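Long-range contact in nitrogenase molybdenum-iron protein alpha chain (Clostridium pasteurianum, PDB 4WES), which forms, with the beta chain, the nitrogenase component that reduces dinitrogen to ammonium at an iron-molybdenum cluster, drawing on the energy of ATP: residues I323-K337 with V496-Y508. Sequence-based numbering, arbitrary orientation. Where two conformers were deposited one is given.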
ATOM      1  N   ILE A 323      19.038  16.092 -28.293  1.00 12.64           N
ATOM      2  CA  ILE A 323      18.863  16.557 -26.928  1.00 12.58           C
ATOM      3  C   ILE A 323      18.940  18.075 -26.777  1.00 11.53           C
ATOM      4  O   ILE A 323      18.794  18.589 -25.649  1.00 11.89           O
ATOM      5  CB  ILE A 323      19.857  15.869 -25.972  1.00 13.27           C
ATOM      6  CG1 ILE A 323      21.300  16.262 -26.263  1.00 13.02           C
ATOM      7  CG2 ILE A 323      19.661  14.373 -25.994  1.00 14.03           C
ATOM      8  CD1 ILE A 323      22.303  15.747 -25.245  1.00 13.51           C
ATOM      9  N   GLN A 324      19.194  18.801 -27.860  1.00 12.75           N
ATOM     10  CA  GLN A 324      19.454  20.230 -27.722  1.00 13.64           C
ATOM     11  C   GLN A 324      18.311  20.999 -27.067  1.00 12.91           C
ATOM     12  O   GLN A 324      18.554  21.916 -26.285  1.00 13.45           O
ATOM     13  CB  GLN A 324      19.867  20.866 -29.061  1.00 15.05           C
ATOM     14  CG  GLN A 324      20.344  22.309 -28.896  1.00 17.44           C
ATOM     15  CD  GLN A 324      21.655  22.405 -28.141  1.00 17.16           C
ATOM     16  OE1 GLN A 324      22.662  21.780 -28.515  1.00 20.24           O
ATOM     17  NE2 GLN A 324      21.669  23.172 -27.091  1.00 17.98           N
ATOM     18  N   ASP A 325      17.067  20.611 -27.338  1.00 12.68           N
ATOM     19  CA  ASP A 325      15.940  21.265 -26.676  1.00 13.84           C
ATOM     20  C   ASP A 325      15.998  21.092 -25.163  1.00 12.34           C
ATOM     21  O   ASP A 325      15.677  22.014 -24.398  1.00 13.74           O
ATOM     22  CB  ASP A 325      14.615  20.777 -27.201  1.00 15.69           C
ATOM     23  CG  ASP A 325      14.307  21.215 -28.604  1.00 20.60           C
ATOM     24  OD1 ASP A 325      14.962  22.117 -29.140  1.00 23.32           O
ATOM     25  OD2 ASP A 325      13.328  20.638 -29.153  1.00 26.96           O
ATOM     26  N   ASP A 326      16.364  19.907 -24.692  1.00 11.98           N
ATOM     27  CA  ASP A 326      16.536  19.673 -23.261  1.00 12.11           C
ATOM     28  C   ASP A 326      17.668  20.532 -22.721  1.00 11.17           C
ATOM     29  O   ASP A 326      17.545  21.146 -21.663  1.00 10.91           O
ATOM     30  CB  ASP A 326      16.843  18.194 -22.989  1.00 13.05           C
ATOM     31  CG  ASP A 326      15.712  17.260 -23.365  1.00 15.78           C
ATOM     32  OD1 ASP A 326      14.756  17.130 -22.607  1.00 16.51           O
ATOM     33  OD2 ASP A 326      15.838  16.575 -24.436  1.00 20.65           O
ATOM     34  N   LEU A 327      18.803  20.551 -23.434  1.00 11.15           N
ATOM     35  CA  LEU A 327      19.944  21.330 -22.982  1.00 11.83           C
ATOM     36  C   LEU A 327      19.564  22.784 -22.828  1.00 11.29           C
ATOM     37  O   LEU A 327      19.986  23.461 -21.864  1.00 11.85           O
ATOM     38  CB  LEU A 327      21.120  21.210 -23.946  1.00 11.72           C
ATOM     39  CG  LEU A 327      21.613  19.784 -24.225  1.00 11.95           C
ATOM     40  CD1 LEU A 327      22.803  19.826 -25.168  1.00 13.36           C
ATOM     41  CD2 LEU A 327      21.964  19.079 -22.952  1.00 13.44           C
ATOM     42  N   ASP A 328      18.820  23.321 -23.776  1.00 11.34           N
ATOM     43  CA  ASP A 328      18.379  24.741 -23.718  1.00 11.79           C
ATOM     44  C   ASP A 328      17.517  24.986 -22.491  1.00 12.32           C
ATOM     45  O   ASP A 328      17.636  26.022 -21.822  1.00 13.04           O
ATOM     46  CB  ASP A 328      17.592  25.107 -24.970  1.00 13.49           C
ATOM     47  CG  ASP A 328      18.416  25.156 -26.240  1.00 16.23           C
ATOM     48  OD1 ASP A 328      17.783  25.129 -27.325  1.00 19.07           O
ATOM     49  OD2 ASP A 328      19.672  25.148 -26.188  1.00 16.91           O
ATOM     50  N   TYR A 329      16.632  24.046 -22.186  1.00 11.29           N
ATOM     51  CA  TYR A 329      15.754  24.128 -21.026  1.00 11.28           C
ATOM     52  C   TYR A 329      16.553  24.119 -19.734  1.00 11.22           C
ATOM     53  O   TYR A 329      16.271  24.916 -18.840  1.00 11.29           O
ATOM     54  CB  TYR A 329      14.771  22.965 -21.067  1.00 12.80           C
ATOM     55  CG  TYR A 329      13.823  22.834 -19.895  1.00 12.39           C
ATOM     56  CD1 TYR A 329      12.750  23.691 -19.772  1.00 15.33           C
ATOM     57  CD2 TYR A 329      13.949  21.816 -18.982  1.00 14.10           C
ATOM     58  CE1 TYR A 329      11.855  23.575 -18.751  1.00 19.81           C
ATOM     59  CE2 TYR A 329      13.048  21.698 -17.929  1.00 16.16           C
ATOM     60  CZ  TYR A 329      11.997  22.581 -17.831  1.00 19.70           C
ATOM     61  OH  TYR A 329      11.084  22.487 -16.796  1.00 26.34           O
ATOM     62  N   PHE A 330      17.550  23.246 -19.629  1.00 10.74           N
ATOM     63  CA  PHE A 330      18.342  23.214 -18.404  1.00 10.22           C
ATOM     64  C   PHE A 330      18.999  24.569 -18.166  1.00 10.62           C
ATOM     65  O   PHE A 330      19.027  25.079 -17.025  1.00 10.81           O
ATOM     66  CB  PHE A 330      19.396  22.124 -18.466  1.00 10.60           C
ATOM     67  CG  PHE A 330      18.846  20.739 -18.725  1.00  9.55           C
ATOM     68  CD1 PHE A 330      17.598  20.361 -18.306  1.00  9.76           C
ATOM     69  CD2 PHE A 330      19.610  19.825 -19.467  1.00  9.96           C
ATOM     70  CE1 PHE A 330      17.113  19.094 -18.583  1.00 10.46           C
ATOM     71  CE2 PHE A 330      19.134  18.568 -19.751  1.00  9.36           C
ATOM     72  CZ  PHE A 330      17.885  18.200 -19.310  1.00  9.76           C
ATOM     73  N   LYS A 331      19.602  25.127 -19.213  1.00 10.75           N
ATOM     74  CA  LYS A 331      20.254  26.430 -19.082  1.00 11.25           C
ATOM     75  C   LYS A 331      19.227  27.517 -18.700  1.00 11.06           C
ATOM     76  O   LYS A 331      19.492  28.347 -17.818  1.00 12.50           O
ATOM     77  CB  LYS A 331      21.027  26.782 -20.342  1.00 12.73           C
ATOM     78  CG  LYS A 331      21.806  28.086 -20.210  1.00 15.86           C
ATOM     79  CD  LYS A 331      22.767  28.295 -21.348  1.00 21.93           C
ATOM     80  CE  LYS A 331      23.574  29.568 -21.179  1.00 33.78           C
ATOM     81  NZ  LYS A 331      24.313  29.847 -22.430  1.00 57.42           N
ATOM     82  N   GLU A 332      18.068  27.524 -19.349  1.00 11.28           N
ATOM     83  CA  GLU A 332      17.031  28.492 -19.019  0.53 12.60           C
ATOM     84  C   GLU A 332      16.665  28.415 -17.526  1.00 12.19           C
ATOM     85  O   GLU A 332      16.498  29.437 -16.852  1.00 13.81           O
ATOM     86  CB  GLU A 332      15.784  28.284 -19.887  0.53 14.19           C
ATOM     87  CG  GLU A 332      14.737  29.375 -19.711  0.53 22.99           C
ATOM     88  CD  GLU A 332      13.299  28.892 -19.825  0.53 45.48           C
ATOM     89  OE1 GLU A 332      12.982  27.980 -20.628  0.53 48.32           O
ATOM     90  OE2 GLU A 332      12.467  29.462 -19.096  0.53124.79           O
ATOM     91  N   LYS A 333      16.498  27.198 -17.039  1.00 10.84           N
ATOM     92  CA  LYS A 333      15.983  26.991 -15.701  0.50 11.09           C
ATOM     93  C   LYS A 333      17.017  27.113 -14.596  1.00 11.05           C
ATOM     94  O   LYS A 333      16.660  27.339 -13.420  1.00 11.76           O
ATOM     95  CB  LYS A 333      15.299  25.628 -15.625  0.50 12.06           C
ATOM     96  CG  LYS A 333      14.041  25.522 -16.470  0.50 13.79           C
ATOM     97  CD  LYS A 333      12.943  26.470 -16.018  0.50 22.12           C
ATOM     98  CE  LYS A 333      11.633  26.164 -16.727  0.50 28.21           C
ATOM     99  NZ  LYS A 333      10.484  26.958 -16.195  0.50 49.91           N
ATOM    100  N   LEU A 334      18.306  26.949 -14.938  1.00 10.37           N
ATOM    101  CA  LEU A 334      19.349  26.870 -13.923  1.00 10.12           C
ATOM    102  C   LEU A 334      20.377  27.976 -13.991  1.00 10.59           C
ATOM    103  O   LEU A 334      21.124  28.162 -13.027  1.00 10.84           O
ATOM    104  CB  LEU A 334      20.062  25.515 -13.978  1.00 10.23           C
ATOM    105  CG  LEU A 334      19.167  24.313 -13.765  1.00 10.16           C
ATOM    106  CD1 LEU A 334      19.959  23.058 -14.130  1.00 11.22           C
ATOM    107  CD2 LEU A 334      18.637  24.266 -12.346  1.00 11.94           C
ATOM    108  N   GLN A 335      20.433  28.728 -15.083  1.00 11.11           N
ATOM    109  CA  GLN A 335      21.524  29.657 -15.203  1.00 12.33           C
ATOM    110  C   GLN A 335      21.478  30.704 -14.091  1.00 11.96           C
ATOM    111  O   GLN A 335      20.411  31.169 -13.675  1.00 12.65           O
ATOM    112  CB  GLN A 335      21.634  30.293 -16.580  1.00 13.83           C
ATOM    113  CG  GLN A 335      20.496  31.165 -16.923  1.00 15.73           C
ATOM    114  CD  GLN A 335      20.581  31.636 -18.381  1.00 22.62           C
ATOM    115  OE1 GLN A 335      21.664  31.679 -18.981  1.00 30.12           O
ATOM    116  NE2 GLN A 335      19.447  31.974 -18.949  1.00 33.75           N
ATOM    117  N   GLY A 336      22.663  31.083 -13.642  1.00 11.57           N
ATOM    118  CA  GLY A 336      22.789  32.070 -12.569  1.00 12.39           C
ATOM    119  C   GLY A 336      22.767  31.522 -11.190  1.00 13.35           C
ATOM    120  O   GLY A 336      22.913  32.288 -10.227  1.00 19.72           O
ATOM    121  N   LYS A 337      22.578  30.225 -11.044  1.00 10.38           N
ATOM    122  CA  LYS A 337      22.605  29.606  -9.733  1.00 11.33           C
ATOM    123  C   LYS A 337      24.016  29.177  -9.377  1.00 10.55           C
ATOM    124  O   LYS A 337      24.903  29.105 -10.236  1.00 12.63           O
ATOM    125  CB  LYS A 337      21.647  28.430  -9.728  1.00 10.74           C
ATOM    126  CG  LYS A 337      20.229  28.892  -9.947  1.00 12.47           C
ATOM    127  CD  LYS A 337      19.239  27.790  -9.968  1.00 13.21           C
ATOM    128  CE  LYS A 337      17.881  28.253 -10.376  1.00 15.53           C
ATOM    129  NZ  LYS A 337      17.306  29.136  -9.336  1.00 18.21           N
ATOM    130  N   VAL A 496      23.223  13.419 -19.699  1.00  8.61           N
ATOM    131  CA  VAL A 496      23.042  14.851 -19.489  1.00  9.28           C
ATOM    132  C   VAL A 496      21.539  15.143 -19.312  1.00  8.68           C
ATOM    133  O   VAL A 496      21.169  15.947 -18.454  1.00  9.16           O
ATOM    134  CB  VAL A 496      23.628  15.682 -20.649  1.00  9.96           C
ATOM    135  CG1 VAL A 496      23.467  17.158 -20.376  1.00 11.05           C
ATOM    136  CG2 VAL A 496      25.086  15.369 -20.899  1.00 11.14           C
ATOM    137  N   VAL A 497      20.717  14.537 -20.165  1.00  9.30           N
ATOM    138  CA  VAL A 497      19.277  14.766 -20.093  1.00  9.28           C
ATOM    139  C   VAL A 497      18.716  14.244 -18.770  1.00  9.05           C
ATOM    140  O   VAL A 497      17.904  14.923 -18.119  1.00  9.19           O
ATOM    141  CB  VAL A 497      18.603  14.144 -21.311  1.00 10.26           C
ATOM    142  CG1 VAL A 497      17.082  14.229 -21.203  1.00 12.01           C
ATOM    143  CG2 VAL A 497      19.116  14.793 -22.605  1.00 13.88           C
ATOM    144  N   ASN A 498      19.111  13.028 -18.364  1.00  8.59           N
ATOM    145  CA  ASN A 498      18.616  12.483 -17.110  1.00  8.80           C
ATOM    146  C   ASN A 498      19.011  13.395 -15.931  1.00  8.34           C
ATOM    147  O   ASN A 498      18.184  13.703 -15.054  1.00  9.36           O
ATOM    148  CB  ASN A 498      19.124  11.078 -16.908  1.00  9.23           C
ATOM    149  CG  ASN A 498      18.623  10.109 -17.951  1.00 10.27           C
ATOM    150  OD1 ASN A 498      17.542  10.297 -18.526  1.00 12.49           O
ATOM    151  ND2 ASN A 498      19.363   9.023 -18.141  1.00 10.38           N
ATOM    152  N   PHE A 499      20.277  13.776 -15.908  1.00  8.30           N
ATOM    153  CA  PHE A 499      20.803  14.605 -14.833  1.00  8.07           C
ATOM    154  C   PHE A 499      20.108  15.963 -14.821  1.00  8.45           C
ATOM    155  O   PHE A 499      19.688  16.436 -13.756  1.00  8.53           O
ATOM    156  CB  PHE A 499      22.315  14.802 -15.055  1.00  8.44           C
ATOM    157  CG  PHE A 499      22.961  15.703 -14.044  1.00  8.57           C
ATOM    158  CD1 PHE A 499      23.146  17.053 -14.272  1.00  9.50           C
ATOM    159  CD2 PHE A 499      23.435  15.209 -12.847  1.00 10.04           C
ATOM    160  CE1 PHE A 499      23.726  17.888 -13.320  1.00 10.40           C
ATOM    161  CE2 PHE A 499      24.030  16.041 -11.912  1.00 11.14           C
ATOM    162  CZ  PHE A 499      24.166  17.360 -12.159  1.00 10.75           C
ATOM    163  N   GLY A 500      19.982  16.596 -15.974  1.00  8.63           N
ATOM    164  CA  GLY A 500      19.393  17.920 -16.007  1.00  8.44           C
ATOM    165  C   GLY A 500      17.951  17.954 -15.572  1.00  8.02           C
ATOM    166  O   GLY A 500      17.552  18.839 -14.805  1.00  8.63           O
ATOM    167  N   HIS A 501      17.150  16.991 -15.994  1.00  8.06           N
ATOM    168  CA  HIS A 501      15.760  16.977 -15.566  1.00  8.39           C
ATOM    169  C   HIS A 501      15.639  16.735 -14.087  1.00  8.72           C
ATOM    170  O   HIS A 501      14.764  17.309 -13.427  1.00  9.01           O
ATOM    171  CB  HIS A 501      14.903  16.024 -16.396  1.00  9.58           C
ATOM    172  CG  HIS A 501      14.510  16.595 -17.714  1.00 10.47           C
ATOM    173  ND1 HIS A 501      13.715  17.718 -17.832  1.00 11.70           N
ATOM    174  CD2 HIS A 501      14.877  16.240 -18.967  1.00 11.53           C
ATOM    175  CE1 HIS A 501      13.574  17.998 -19.117  1.00 12.78           C
ATOM    176  NE2 HIS A 501      14.294  17.138 -19.824  1.00 12.78           N
ATOM    177  N   GLU A 502      16.455  15.836 -13.539  1.00  8.00           N
ATOM    178  CA  GLU A 502      16.427  15.616 -12.116  1.00  8.22           C
ATOM    179  C   GLU A 502      16.812  16.877 -11.346  1.00  7.67           C
ATOM    180  O   GLU A 502      16.266  17.160 -10.259  1.00  8.40           O
ATOM    181  CB  GLU A 502      17.293  14.418 -11.733  1.00  8.95           C
ATOM    182  CG  GLU A 502      16.647  13.099 -12.118  1.00 10.70           C
ATOM    183  CD  GLU A 502      15.416  12.726 -11.298  1.00 12.49           C
ATOM    184  OE1 GLU A 502      15.332  13.140 -10.173  1.00 13.60           O
ATOM    185  OE2 GLU A 502      14.605  11.930 -11.807  1.00 17.52           O
ATOM    186  N   LEU A 503      17.790  17.610 -11.850  1.00  8.09           N
ATOM    187  CA  LEU A 503      18.278  18.800 -11.191  1.00  8.51           C
ATOM    188  C   LEU A 503      17.231  19.906 -11.207  1.00  8.33           C
ATOM    189  O   LEU A 503      16.934  20.525 -10.162  1.00  9.10           O
ATOM    190  CB  LEU A 503      19.591  19.246 -11.791  1.00  8.96           C
ATOM    191  CG  LEU A 503      20.260  20.438 -11.075  1.00  8.88           C
ATOM    192  CD1 LEU A 503      20.402  20.197  -9.596  1.00 10.54           C
ATOM    193  CD2 LEU A 503      21.604  20.699 -11.735  1.00  8.90           C
ATOM    194  N   VAL A 504      16.654  20.158 -12.369  1.00  8.35           N
ATOM    195  CA  VAL A 504      15.554  21.135 -12.470  1.00  9.13           C
ATOM    196  C   VAL A 504      14.416  20.711 -11.562  1.00  8.31           C
ATOM    197  O   VAL A 504      13.864  21.526 -10.795  1.00  8.98           O
ATOM    198  CB  VAL A 504      15.076  21.258 -13.943  1.00  8.89           C
ATOM    199  CG1 VAL A 504      13.802  22.101 -14.000  1.00 10.16           C
ATOM    200  CG2 VAL A 504      16.158  21.840 -14.788  1.00  9.89           C
ATOM    201  N   ASN A 505      14.033  19.432 -11.589  1.00  8.12           N
ATOM    202  CA  ASN A 505      12.945  18.980 -10.738  1.00  8.60           C
ATOM    203  C   ASN A 505      13.245  19.256  -9.254  1.00  8.54           C
ATOM    204  O   ASN A 505      12.346  19.579  -8.467  1.00  9.19           O
ATOM    205  CB  ASN A 505      12.671  17.491 -10.958  1.00  8.35           C
ATOM    206  CG  ASN A 505      11.955  17.197 -12.248  1.00  9.76           C
ATOM    207  OD1 ASN A 505      11.578  18.111 -12.963  1.00 11.48           O
ATOM    208  ND2 ASN A 505      11.742  15.908 -12.530  1.00 10.74           N
ATOM    209  N   GLY A 506      14.505  19.061  -8.847  1.00  8.11           N
ATOM    210  CA  GLY A 506      14.882  19.333  -7.474  1.00  8.49           C
ATOM    211  C   GLY A 506      14.759  20.794  -7.098  1.00  8.59           C
ATOM    212  O   GLY A 506      14.188  21.136  -6.051  1.00  9.69           O
ATOM    213  N   ILE A 507      15.282  21.682  -7.945  1.00  8.52           N
ATOM    214  CA  ILE A 507      15.281  23.088  -7.637  1.00 10.44           C
ATOM    215  C   ILE A 507      13.868  23.631  -7.535  1.00 10.45           C
ATOM    216  O   ILE A 507      13.599  24.465  -6.672  1.00 12.07           O
ATOM    217  CB  ILE A 507      16.073  23.875  -8.713  1.00 10.43           C
ATOM    218  CG1 ILE A 507      17.577  23.598  -8.639  1.00 11.60           C
ATOM    219  CG2 ILE A 507      15.803  25.376  -8.654  1.00 11.69           C
ATOM    220  CD1 ILE A 507      18.302  24.143  -7.421  1.00 13.62           C
ATOM    221  N   TYR A 508      12.988  23.166  -8.402  1.00  9.93           N
ATOM    222  CA  TYR A 508      11.630  23.721  -8.541  1.00 10.97           C
ATOM    223  C   TYR A 508      10.573  22.950  -7.753  1.00 10.11           C
ATOM    224  O   TYR A 508       9.379  23.239  -7.871  1.00 11.46           O
ATOM    225  CB  TYR A 508      11.288  23.880 -10.038  1.00 10.25           C
ATOM    226  CG  TYR A 508      12.107  24.978 -10.660  1.00 10.70           C
ATOM    227  CD1 TYR A 508      11.665  26.268 -10.673  1.00 15.79           C
ATOM    228  CD2 TYR A 508      13.326  24.731 -11.249  1.00 10.75           C
ATOM    229  CE1 TYR A 508      12.403  27.283 -11.230  1.00 16.81           C
ATOM    230  CE2 TYR A 508      14.087  25.736 -11.780  1.00 10.93           C
ATOM    231  CZ  TYR A 508      13.628  27.026 -11.779  1.00 13.22           C
ATOM    232  OH  TYR A 508      14.367  28.056 -12.326  1.00 16.30           O
TER
HETATM  233  O   HOH W   1      11.715  29.227 -14.225  1.00 70.33           O
HETATM  234  O   HOH W   2      14.563  29.585  -9.693  1.00 52.51           O
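Phe330 lays its ring flat on the backbone of Gly500, whose CA stands 3.5 Å from the ring centroid and almost on the ring normal, a CH-pi contact. CG anti to the carbonyl carbon (chi1 -57°) swings the ring there from a CB not aimed at the other helix. The opposite face is closed by Asp326 O, one turn back in its own helix. As a knob the ring fills a hole between Val497, Gly500, His501 and Val504, and Phe330 CA and Gly500 CA lie 5.9 Å apart. The rim of Phe330 also points into the face of His501, a T-shaped pair with planes at 80°. That imidazole is fixed from its edge as well: NE2 gives Asp326 OD1 a nearly straight hydrogen bond of 2.8 Å, in the ring plane, reaching OD1 on its anti side but tilted out of the carboxylate plane. The carboxylate would probably favour a positive charge on His501.

Val504 returns the knob, seated among Tyr329, Phe330, Lys333 and Leu334; CG1 lies beside Tyr329 CE2 and OH, while CG2 meets Lys333 CB and Leu334 CG. Where the two segments begin, Ile323 CG2 presses on Val497 CG2 at a tight 3.5 Å. At the other end, Tyr508 OH donates to Lys333 O (2.6 Å), in the carbonyl plane and on a lone pair, tying the C-terminal end of one segment to the last turn of helix 306-334.

Segments 323-334 and 496-507, parts of helices 306-334 and 492-507, run in the same general direction, 30° apart. Phe358 meets Phe330, and Val496 and Leu503 reach helix 352-357. Beyond the type II turn at Leu334-Lys337 the chain enters strand 338-343, while Leu503 also packs on neighbouring strand 460-462 of the same mixed sheet.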